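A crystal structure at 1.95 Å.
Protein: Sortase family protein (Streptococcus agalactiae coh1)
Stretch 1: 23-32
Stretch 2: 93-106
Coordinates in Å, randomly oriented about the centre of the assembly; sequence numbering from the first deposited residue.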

ATOM      1  N   ILE A  23      18.118   2.379   1.419  1.00 33.75           N
ATOM      2  CA  ILE A  23      16.827   1.802   1.057  1.00 32.65           C
ATOM      3  C   ILE A  23      15.794   2.865   0.657  1.00 33.34           C
ATOM      4  O   ILE A  23      15.092   2.721  -0.358  1.00 30.52           O
ATOM      5  CB  ILE A  23      16.280   0.925   2.216  1.00 34.30           C
ATOM      6  CG1 ILE A  23      17.249  -0.233   2.481  1.00 35.18           C
ATOM      7  CG2 ILE A  23      14.898   0.390   1.856  1.00 27.54           C
ATOM      8  CD1 ILE A  23      17.008  -1.006   3.770  1.00 36.43           C
ATOM      9  N   ILE A  24      15.701   3.942   1.428  1.00 36.52           N
ATOM     10  CA  ILE A  24      14.750   4.992   1.086  1.00 33.43           C
ATOM     11  C   ILE A  24      15.097   5.638  -0.248  1.00 30.00           C
ATOM     12  O   ILE A  24      14.217   5.828  -1.095  1.00 32.46           O
ATOM     13  CB  ILE A  24      14.675   6.082   2.183  1.00 42.26           C
ATOM     14  CG1 ILE A  24      13.923   5.562   3.399  1.00 42.51           C
ATOM     15  CG2 ILE A  24      13.958   7.323   1.670  1.00 43.90           C
ATOM     16  CD1 ILE A  24      12.525   5.024   3.080  1.00 45.99           C
ATOM     17  N   ASN A  25      16.376   5.979  -0.443  1.00 31.20           N
ATOM     18  CA  ASN A  25      16.818   6.599  -1.697  1.00 34.88           C
ATOM     19  C   ASN A  25      16.524   5.736  -2.926  1.00 37.93           C
ATOM     20  O   ASN A  25      16.032   6.230  -3.938  1.00 30.93           O
ATOM     21  CB  ASN A  25      18.319   6.922  -1.638  1.00 33.35           C
ATOM     22  CG  ASN A  25      18.606   8.192  -0.874  1.00 41.07           C
ATOM     23  OD1 ASN A  25      17.689   8.848  -0.390  1.00 39.96           O
ATOM     24  ND2 ASN A  25      19.893   8.546  -0.751  1.00 42.18           N
ATOM     25  N   ARG A  26      16.812   4.442  -2.835  1.00 30.20           N
ATOM     26  CA  ARG A  26      16.459   3.514  -3.911  1.00 29.23           C
ATOM     27  C   ARG A  26      14.952   3.485  -4.186  1.00 28.08           C
ATOM     28  O   ARG A  26      14.517   3.370  -5.332  1.00 28.20           O
ATOM     29  CB  ARG A  26      16.941   2.101  -3.575  1.00 30.91           C
ATOM     30  CG  ARG A  26      18.464   1.918  -3.640  1.00 34.46           C
ATOM     31  CD  ARG A  26      18.825   0.426  -3.605  1.00 38.73           C
ATOM     32  NE  ARG A  26      18.501  -0.233  -4.874  1.00 41.79           N
ATOM     33  CZ  ARG A  26      17.631  -1.238  -5.016  1.00 50.25           C
ATOM     34  NH1 ARG A  26      16.983  -1.726  -3.962  1.00 44.87           N
ATOM     35  NH2 ARG A  26      17.413  -1.764  -6.220  1.00 54.57           N
ATOM     36  N   ALA A  27      14.161   3.573  -3.130  1.00 27.58           N
ATOM     37  CA  ALA A  27      12.704   3.533  -3.305  1.00 26.54           C
ATOM     38  C   ALA A  27      12.235   4.830  -3.945  1.00 27.20           C
ATOM     39  O   ALA A  27      11.368   4.818  -4.795  1.00 27.96           O
ATOM     40  CB  ALA A  27      12.008   3.290  -1.974  1.00 29.98           C
ATOM     41  N   LYS A  28      12.863   5.946  -3.579  1.00 33.54           N
ATOM     42  CA  LYS A  28      12.532   7.220  -4.205  1.00 30.72           C
ATOM     43  C   LYS A  28      12.896   7.215  -5.675  1.00 33.40           C
ATOM     44  O   LYS A  28      12.137   7.678  -6.522  1.00 34.28           O
ATOM     45  CB  LYS A  28      13.236   8.366  -3.489  1.00 36.68           C
ATOM     46  CG  LYS A  28      12.750   8.573  -2.076  1.00 36.09           C
ATOM     47  CD  LYS A  28      13.359   9.843  -1.511  1.00 40.16           C
ATOM     48  CE  LYS A  28      12.833  10.123  -0.132  1.00 45.04           C
ATOM     49  NZ  LYS A  28      13.497  11.357   0.387  1.00 55.89           N
ATOM     50  N   GLU A  29      14.073   6.699  -5.983  1.00 36.82           N
ATOM     51  CA  GLU A  29      14.495   6.602  -7.364  1.00 35.61           C
ATOM     52  C   GLU A  29      13.493   5.746  -8.138  1.00 33.47           C
ATOM     53  O   GLU A  29      13.068   6.101  -9.232  1.00 33.69           O
ATOM     54  CB  GLU A  29      15.894   6.008  -7.453  1.00 38.39           C
ATOM     55  CG  GLU A  29      16.551   6.239  -8.769  1.00 42.44           C
ATOM     56  CD  GLU A  29      16.862   7.704  -9.001  1.00 49.75           C
ATOM     57  OE1 GLU A  29      16.810   8.498  -8.030  1.00 54.00           O
ATOM     58  OE2 GLU A  29      17.163   8.061 -10.155  1.00 52.66           O
ATOM     59  N   TYR A  30      13.121   4.615  -7.552  1.00 30.19           N
ATOM     60  CA  TYR A  30      12.134   3.730  -8.157  1.00 27.68           C
ATOM     61  C   TYR A  30      10.837   4.469  -8.481  1.00 30.23           C
ATOM     62  O   TYR A  30      10.349   4.415  -9.605  1.00 32.78           O
ATOM     63  CB  TYR A  30      11.858   2.564  -7.226  1.00 25.47           C
ATOM     64  CG  TYR A  30      10.893   1.530  -7.772  1.00 33.81           C
ATOM     65  CD1 TYR A  30      11.354   0.437  -8.511  1.00 32.80           C
ATOM     66  CD2 TYR A  30       9.528   1.622  -7.517  1.00 34.57           C
ATOM     67  CE1 TYR A  30      10.483  -0.528  -8.987  1.00 32.70           C
ATOM     68  CE2 TYR A  30       8.642   0.665  -7.989  1.00 32.94           C
ATOM     69  CZ  TYR A  30       9.127  -0.411  -8.725  1.00 34.50           C
ATOM     70  OH  TYR A  30       8.246  -1.357  -9.195  1.00 35.70           O
ATOM     71  N   ASN A  31      10.287   5.175  -7.498  1.00 26.60           N
ATOM     72  CA  ASN A  31       9.008   5.857  -7.689  1.00 26.30           C
ATOM     73  C   ASN A  31       9.068   7.032  -8.673  1.00 29.82           C
ATOM     74  O   ASN A  31       8.037   7.588  -9.063  1.00 33.16           O
ATOM     75  CB  ASN A  31       8.483   6.346  -6.341  1.00 26.27           C
ATOM     76  CG  ASN A  31       7.527   5.366  -5.699  1.00 26.66           C
ATOM     77  OD1 ASN A  31       7.394   4.229  -6.148  1.00 32.52           O
ATOM     78  ND2 ASN A  31       6.870   5.794  -4.627  1.00 25.34           N
ATOM     79  N   LYS A  32      10.273   7.428  -9.063  1.00 30.11           N
ATOM     80  CA  LYS A  32      10.422   8.508 -10.044  1.00 35.08           C
ATOM     81  C   LYS A  32       9.949   8.091 -11.427  1.00 34.87           C
ATOM     82  O   LYS A  32       9.564   8.931 -12.229  1.00 35.95           O
ATOM     83  CB  LYS A  32      11.884   8.969 -10.139  1.00 38.89           C
ATOM     84  CG  LYS A  32      12.271   9.989  -9.105  1.00 44.08           C
ATOM     85  CD  LYS A  32      13.684  10.488  -9.351  1.00 48.92           C
ATOM     86  CE  LYS A  32      14.092  11.497  -8.301  1.00 59.01           C
ATOM     87  NZ  LYS A  32      14.151  10.871  -6.955  1.00 62.24           N
TER
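Stretch 2 (93-106) LEGSSLPIGGDSTH

The contact turns on one side chain. Asn31, on the helical stretch 1, reaches into the curve of stretch 2 and satisfies three backbone groups there with its single carboxamide. Its OD1 accepts a hydrogen bond from Leu98 N at 2.8 Å, while its ND2 donates twice, to Leu98 O at 3.0 Å and to Gly101 O at 3.0 Å. The two ND2 bonds are nearly straight, at 169° and 160°; the bond from Leu98 N is more bent, at 140°. Gripping both the N and the O of Leu98 makes the amide behave like a short piece of neighbouring backbone, and the second ND2 proton extends the grip three residues further on. The chi1 of Asn31 is -94°, between the usual wells, with chi2 at 11°. The rule to read here is that a buried amide can hold an irregular loop in place when each of its polar positions meets a main-chain partner.

Stretch 2 is shaped to present those partners. It opens with a type I turn from Leu93 to Ser96, closed by Ser96 N to Leu93 O at 2.9 Å, then runs extended through Ser97 and Leu98. At Pro99 and Ile100 the backbone bends, and a weak bond from Gly101 N to Leu98 O, 3.3 Å, spans the bend; the same oxygen accepts the bond from Asn31 ND2. Gly101 has a positive phi of 61°, which favours glycine. Gly102, at 122/167, calls for glycine more strongly, since a CB would be jammed against the carbonyl of the residue before it. The chain then returns through Ser104 to a strand beginning at Thr105, and comes back beside Ser97: Ser97 N bonds to His106 O at 3.0 Å and His106 N to Ser97 OG at 2.9 Å. The amide of Asn31 reaches the loop so closed, and the nearest CA pair across the contact, Asn31 CA with Ser97 CA, is 5.6 Å apart.

A water adds a second link, its O lying 2.8 Å from Asn31 O and 2.8 Å from Ser104 O. Nearby, Thr105 CG2 packs 3.7 Å from Asn31 O, while Thr105 OG1 turns to its own loop and donates to Gly102 O at 2.7 Å.

Outward from this polar centre the packing is apolar. From Leu98 to Ile100 the chain runs mainly across the helix, drifting back toward its earlier residues. Ala27, one turn before Asn31, points its CB toward stretch 2 and meets two side chains, Leu98 CD1 at 3.7 Å and Ile100 CD1 at 3.6 Å. Leu98 CD1 also lies 3.4 Å from Tyr30 CD2, approaching the ring obliquely, whereas Ile100 CD1 reaches Lys28, 3.8 Å from Lys28 N and 3.9 Å from Lys28 CG. Leu98 and Ile100 thus share the methyl of Ala27, a hydrophobic pair built on the same loop whose backbone Asn31 secures.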

ATOM      1  N   LEU A  93      -0.185  -3.659  -4.775  1.00 25.68           N
ATOM      2  CA  LEU A  93      -0.314  -3.970  -6.208  1.00 28.15           C
ATOM      3  C   LEU A  93       1.008  -3.710  -6.941  1.00 33.80           C
ATOM      4  O   LEU A  93       1.488  -2.578  -6.991  1.00 29.80           O
ATOM      5  CB  LEU A  93      -1.438  -3.151  -6.852  1.00 31.91           C
ATOM      6  CG  LEU A  93      -1.956  -3.644  -8.206  1.00 42.69           C
ATOM      7  CD1 LEU A  93      -2.491  -5.052  -8.094  1.00 43.19           C
ATOM      8  CD2 LEU A  93      -3.046  -2.729  -8.760  1.00 44.71           C
ATOM      9  N   GLU A  94       1.570  -4.759  -7.535  1.00 33.62           N
ATOM     10  CA  GLU A  94       2.996  -4.773  -7.872  1.00 34.27           C
ATOM     11  C   GLU A  94       3.383  -3.708  -8.907  1.00 39.03           C
ATOM     12  O   GLU A  94       4.520  -3.219  -8.910  1.00 42.89           O
ATOM     13  CB  GLU A  94       3.399  -6.172  -8.373  1.00 36.27           C
ATOM     14  CG  GLU A  94       2.904  -6.479  -9.771  1.00 43.11           C
ATOM     15  CD  GLU A  94       3.549  -7.730 -10.376  1.00 52.29           C
ATOM     16  OE1 GLU A  94       4.310  -8.414  -9.655  1.00 51.27           O
ATOM     17  OE2 GLU A  94       3.294  -8.020 -11.574  1.00 55.07           O
ATOM     18  N   GLY A  95       2.448  -3.341  -9.774  1.00 34.57           N
ATOM     19  CA  GLY A  95       2.738  -2.331 -10.780  1.00 35.51           C
ATOM     20  C   GLY A  95       2.472  -0.893 -10.365  1.00 33.75           C
ATOM     21  O   GLY A  95       2.588   0.018 -11.192  1.00 33.48           O
ATOM     22  N   SER A  96       2.114  -0.674  -9.098  1.00 28.56           N
ATOM     23  CA  SER A  96       1.824   0.680  -8.625  1.00 28.84           C
ATOM     24  C   SER A  96       3.020   1.261  -7.892  1.00 28.90           C
ATOM     25  O   SER A  96       3.993   0.565  -7.633  1.00 27.57           O
ATOM     26  CB  SER A  96       0.570   0.700  -7.727  1.00 29.49           C
ATOM     27  OG  SER A  96       0.729  -0.028  -6.515  1.00 26.15           O
ATOM     28  N   SER A  97       2.973   2.556  -7.587  1.00 28.93           N
ATOM     29  CA  SER A  97       4.087   3.193  -6.909  1.00 24.09           C
ATOM     30  C   SER A  97       4.275   2.610  -5.499  1.00 28.10           C
ATOM     31  O   SER A  97       3.300   2.231  -4.849  1.00 29.09           O
ATOM     32  CB  SER A  97       3.871   4.714  -6.824  1.00 29.76           C
ATOM     33  OG  SER A  97       3.469   5.256  -8.076  1.00 28.88           O
ATOM     34  N   LEU A  98       5.521   2.532  -5.032  1.00 26.65           N
ATOM     35  CA  LEU A  98       5.806   2.137  -3.637  1.00 26.75           C
ATOM     36  C   LEU A  98       5.083   3.076  -2.672  1.00 29.27           C
ATOM     37  O   LEU A  98       4.952   4.260  -2.960  1.00 28.12           O
ATOM     38  CB  LEU A  98       7.325   2.154  -3.349  1.00 25.74           C
ATOM     39  CG  LEU A  98       8.139   1.225  -4.247  1.00 26.72           C
ATOM     40  CD1 LEU A  98       9.666   1.468  -4.134  1.00 26.29           C
ATOM     41  CD2 LEU A  98       7.774  -0.228  -3.929  1.00 26.52           C
ATOM     42  N   PRO A  99       4.618   2.547  -1.527  1.00 25.23           N
ATOM     43  CA  PRO A  99       3.812   3.311  -0.565  1.00 26.77           C
ATOM     44  C   PRO A  99       4.558   4.402   0.217  1.00 27.62           C
ATOM     45  O   PRO A  99       4.066   4.818   1.255  1.00 32.89           O
ATOM     46  CB  PRO A  99       3.293   2.224   0.391  1.00 26.66           C
ATOM     47  CG  PRO A  99       4.286   1.107   0.260  1.00 26.41           C
ATOM     48  CD  PRO A  99       4.658   1.114  -1.191  1.00 26.63           C
ATOM     49  N   ILE A 100       5.712   4.858  -0.258  1.00 27.14           N
ATOM     50  CA  ILE A 100       6.353   6.034   0.344  1.00 25.86           C
ATOM     51  C   ILE A 100       5.954   7.314  -0.406  1.00 26.96           C
ATOM     52  O   ILE A 100       6.452   8.399  -0.122  1.00 31.96           O
ATOM     53  CB  ILE A 100       7.871   5.908   0.349  1.00 28.94           C
ATOM     54  CG1 ILE A 100       8.392   5.734  -1.086  1.00 32.79           C
ATOM     55  CG2 ILE A 100       8.292   4.737   1.225  1.00 27.05           C
ATOM     56  CD1 ILE A 100       9.858   6.123  -1.265  1.00 32.41           C
ATOM     57  N   GLY A 101       5.067   7.184  -1.385  1.00 31.04           N
ATOM     58  CA  GLY A 101       4.617   8.349  -2.131  1.00 31.48           C
ATOM     59  C   GLY A 101       5.738   9.057  -2.867  1.00 35.11           C
ATOM     60  O   GLY A 101       6.721   8.424  -3.272  1.00 33.57           O
ATOM     61  N   GLY A 102       5.599  10.377  -3.006  1.00 30.48           N
ATOM     62  CA  GLY A 102       6.490  11.189  -3.813  1.00 32.38           C
ATOM     63  C   GLY A 102       5.632  11.893  -4.852  1.00 32.98           C
ATOM     64  O   GLY A 102       4.473  11.552  -5.027  1.00 32.99           O
ATOM     65  N   ASP A 103       6.188  12.878  -5.536  1.00 34.25           N
ATOM     66  CA  ASP A 103       5.459  13.560  -6.592  1.00 37.53           C
ATOM     67  C   ASP A 103       5.091  12.600  -7.733  1.00 37.94           C
ATOM     68  O   ASP A 103       5.901  11.745  -8.120  1.00 38.16           O
ATOM     69  CB  ASP A 103       6.298  14.720  -7.127  1.00 40.65           C
ATOM     70  CG  ASP A 103       5.676  15.381  -8.338  1.00 49.86           C
ATOM     71  OD1 ASP A 103       4.775  16.229  -8.150  1.00 55.19           O
ATOM     72  OD2 ASP A 103       6.090  15.057  -9.476  1.00 52.52           O
ATOM     73  N   SER A 104       3.879  12.748  -8.269  1.00 32.03           N
ATOM     74  CA  SER A 104       3.433  11.956  -9.411  1.00 29.45           C
ATOM     75  C   SER A 104       3.481  10.452  -9.107  1.00 32.39           C
ATOM     76  O   SER A 104       4.080   9.683  -9.865  1.00 31.51           O
ATOM     77  CB  SER A 104       4.307  12.268 -10.634  1.00 32.22           C
ATOM     78  OG  SER A 104       4.182  13.622 -11.028  1.00 39.41           O
ATOM     79  N   THR A 105       2.876  10.040  -7.993  1.00 31.74           N
ATOM     80  CA  THR A 105       2.865   8.624  -7.613  1.00 26.18           C
ATOM     81  C   THR A 105       1.457   8.194  -7.248  1.00 31.79           C
ATOM     82  O   THR A 105       0.618   9.015  -6.901  1.00 31.91           O
ATOM     83  CB  THR A 105       3.817   8.328  -6.431  1.00 26.71           C
ATOM     84  OG1 THR A 105       3.427   9.094  -5.283  1.00 32.06           O
ATOM     85  CG2 THR A 105       5.274   8.666  -6.802  1.00 23.43           C
ATOM     86  N   HIS A 106       1.185   6.902  -7.360  1.00 28.06           N
ATOM     87  CA  HIS A 106      -0.098   6.373  -6.923  1.00 23.11           C
ATOM     88  C   HIS A 106       0.152   4.945  -6.490  1.00 25.75           C
ATOM     89  O   HIS A 106       0.444   4.080  -7.306  1.00 28.15           O
ATOM     90  CB  HIS A 106      -1.160   6.448  -8.030  1.00 24.49           C
ATOM     91  CG  HIS A 106      -2.548   6.113  -7.554  1.00 25.90           C
ATOM     92  ND1 HIS A 106      -3.669   6.285  -8.338  1.00 28.91           N
ATOM     93  CD2 HIS A 106      -2.988   5.617  -6.372  1.00 29.02           C
ATOM     94  CE1 HIS A 106      -4.742   5.899  -7.663  1.00 33.67           C
ATOM     95  NE2 HIS A 106      -4.355   5.481  -6.470  1.00 31.47           N
TER
HETATM   96  O   HOH W   1       6.803   9.572 -10.525  1.00 30.29           O